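Local coordinates for protein sensor-type histidine kinase PrrB (Mycobacterium tuberculosis, PDB 1YSR) that uses ATP to phosphorylate one of its histidines and probably signals to the response regulator PrrA, the chain here being its ATP-binding domain, at residues G77-I82 against G139-L144. Residues are numbered along the deposited sequence; the frame is centred on the assembly and turned at random.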
loop_
_atom_site.group_PDB
_atom_site.type_symbol
_atom_site.label_atom_id
_atom_site.label_comp_id
_atom_site.label_asym_id
_atom_site.label_seq_id
_atom_site.Cartn_x
_atom_site.Cartn_y
_atom_site.Cartn_z
ATOM N N GLY A 77 -12.129 -7.117 12.154
ATOM C CA GLY A 77 -11.062 -6.624 11.275
ATOM C C GLY A 77 -10.889 -7.582 10.122
ATOM O O GLY A 77 -11.870 -7.963 9.487
ATOM N N VAL A 78 -9.657 -8.008 9.859
ATOM C CA VAL A 78 -9.444 -8.881 8.722
ATOM C C VAL A 78 -8.539 -10.076 9.061
ATOM O O VAL A 78 -7.643 -9.980 9.894
ATOM C CB VAL A 78 -8.827 -8.043 7.600
ATOM C CG1 VAL A 78 -7.449 -7.477 8.041
ATOM C CG2 VAL A 78 -8.732 -8.794 6.264
ATOM N N GLU A 79 -8.785 -11.190 8.375
ATOM C CA GLU A 79 -7.966 -12.378 8.532
ATOM C C GLU A 79 -7.385 -12.527 7.133
ATOM O O GLU A 79 -8.125 -12.693 6.171
ATOM C CB GLU A 79 -8.859 -13.558 8.944
ATOM C CG GLU A 79 -8.332 -14.961 8.763
ATOM C CD GLU A 79 -9.329 -15.996 9.304
ATOM O OE1 GLU A 79 -9.629 -15.920 10.528
ATOM O OE2 GLU A 79 -9.809 -16.850 8.515
ATOM N N ILE A 80 -6.079 -12.342 7.033
ATOM C CA ILE A 80 -5.330 -12.499 5.794
ATOM C C ILE A 80 -4.715 -13.899 5.848
ATOM O O ILE A 80 -4.176 -14.303 6.868
ATOM C CB ILE A 80 -4.177 -11.481 5.764
ATOM C CG1 ILE A 80 -4.749 -10.046 5.709
ATOM C CG2 ILE A 80 -3.184 -11.738 4.568
ATOM C CD1 ILE A 80 -3.715 -8.957 6.021
ATOM N N ALA A 81 -4.787 -14.656 4.769
ATOM C CA ALA A 81 -4.152 -15.996 4.787
ATOM C C ALA A 81 -3.298 -16.202 3.584
ATOM O O ALA A 81 -3.669 -15.761 2.494
ATOM C CB ALA A 81 -5.267 -17.106 4.835
ATOM N N ILE A 82 -2.140 -16.828 3.780
ATOM C CA ILE A 82 -1.278 -17.187 2.643
ATOM C C ILE A 82 -1.219 -18.709 2.713
ATOM O O ILE A 82 -0.658 -19.287 3.682
ATOM C CB ILE A 82 0.143 -16.571 2.755
ATOM C CG1 ILE A 82 0.056 -15.013 2.776
ATOM C CG2 ILE A 82 0.948 -16.989 1.621
ATOM C CD1 ILE A 82 0.324 -14.361 4.109
ATOM N N GLY A 139 0.106 -27.590 2.190
ATOM C CA GLY A 139 1.289 -27.066 2.806
ATOM C C GLY A 139 0.936 -26.232 4.023
ATOM O O GLY A 139 0.170 -26.650 4.861
ATOM N N ALA A 140 1.557 -25.057 4.125
ATOM C CA ALA A 140 1.308 -24.182 5.256
ATOM C C ALA A 140 0.171 -23.210 4.934
ATOM O O ALA A 140 -0.024 -22.851 3.768
ATOM C CB ALA A 140 2.579 -23.425 5.552
ATOM N N ARG A 141 -0.551 -22.779 5.973
ATOM C CA ARG A 141 -1.464 -21.688 5.887
ATOM C C ARG A 141 -0.982 -20.693 6.967
ATOM O O ARG A 141 -1.014 -21.004 8.190
ATOM C CB ARG A 141 -2.867 -22.191 6.208
ATOM C CG ARG A 141 -3.919 -21.120 6.305
ATOM C CD ARG A 141 -5.318 -21.771 6.178
ATOM N NE ARG A 141 -6.280 -20.972 6.894
ATOM C CZ ARG A 141 -7.011 -20.036 6.327
ATOM N NH1 ARG A 141 -6.902 -19.828 5.032
ATOM N NH2 ARG A 141 -7.868 -19.333 7.058
ATOM N N LEU A 142 -0.478 -19.543 6.529
ATOM C CA LEU A 142 -0.085 -18.517 7.480
ATOM C C LEU A 142 -1.204 -17.511 7.570
ATOM O O LEU A 142 -1.626 -16.956 6.546
ATOM C CB LEU A 142 1.193 -17.820 7.001
ATOM C CG LEU A 142 1.764 -16.578 7.721
ATOM C CD1 LEU A 142 1.907 -16.759 9.131
ATOM C CD2 LEU A 142 3.111 -16.359 7.128
ATOM N N VAL A 143 -1.671 -17.253 8.792
ATOM C CA VAL A 143 -2.820 -16.449 8.989
ATOM C C VAL A 143 -2.452 -15.239 9.810
ATOM O O VAL A 143 -1.892 -15.362 10.894
ATOM C CB VAL A 143 -3.988 -17.175 9.718
ATOM C CG1 VAL A 143 -5.196 -16.278 9.647
ATOM C CG2 VAL A 143 -4.341 -18.470 9.051
ATOM N N LEU A 144 -2.759 -14.062 9.289
ATOM C CA LEU A 144 -2.481 -12.823 10.064
ATOM C C LEU A 144 -3.796 -12.283 10.423
ATOM O O LEU A 144 -4.607 -12.069 9.552
ATOM C CB LEU A 144 -1.833 -11.768 9.207
ATOM C CG LEU A 144 -0.490 -11.914 8.575
ATOM C CD1 LEU A 144 0.124 -10.518 8.663
ATOM C CD2 LEU A 144 0.330 -12.933 9.277
#
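Two donors grip Ile-80 O: the Leu-144 N-H, 2.8 Å away, meets it nearly straight and in the carbonyl plane, and the CA-H of Val-143 adds a weaker contact. Leu-144 O returns the bond to Ile-80 N at 2.9 Å, making Ile-80/Leu-144 a hydrogen-bonded antiparallel pair. The pattern recurs at Ile-82/Leu-142, where Leu-142 O takes the Ile-82 N-H at 2.8 Å plus the CA-H of Ala-81, while Leu-142 N reaches Ile-82 O from 26° above its carbonyl plane. Between them lies the non-hydrogen-bonded pair Ala-81/Val-143. On the face of Ala-81 and Val-143, the extended Arg-141 chain, CG anti to the backbone N (chi1 174°), lays its guanidinium over the methyl of Ala-81, NH1 to CB 3.2 Å. Glu-79 OE2 comes to the edge of the Arg-141 guanidinium, 3.5 Å from NH2, in a long salt bridge with carboxylate and guanidinium planes 81° apart; Glu-79 CG also lies against Val-143 CG1. Stronger partners lie beyond: Asp-83 for Arg-141, Arg-145 for Glu-79. On the opposite, apolar face, Ile-80 CB meets Leu-144 CB at 4.2 Å, and Leu-142 and Leu-144 pack on Val-119 of helix 117-125. This antiparallel pairing of two interior strands of the mixed sheet, the first of which, strand 77-84, leads into the DxGxG motif at Asp-84, belongs to the alpha/beta sandwich (Bergerat fold) of GHKL ATPases.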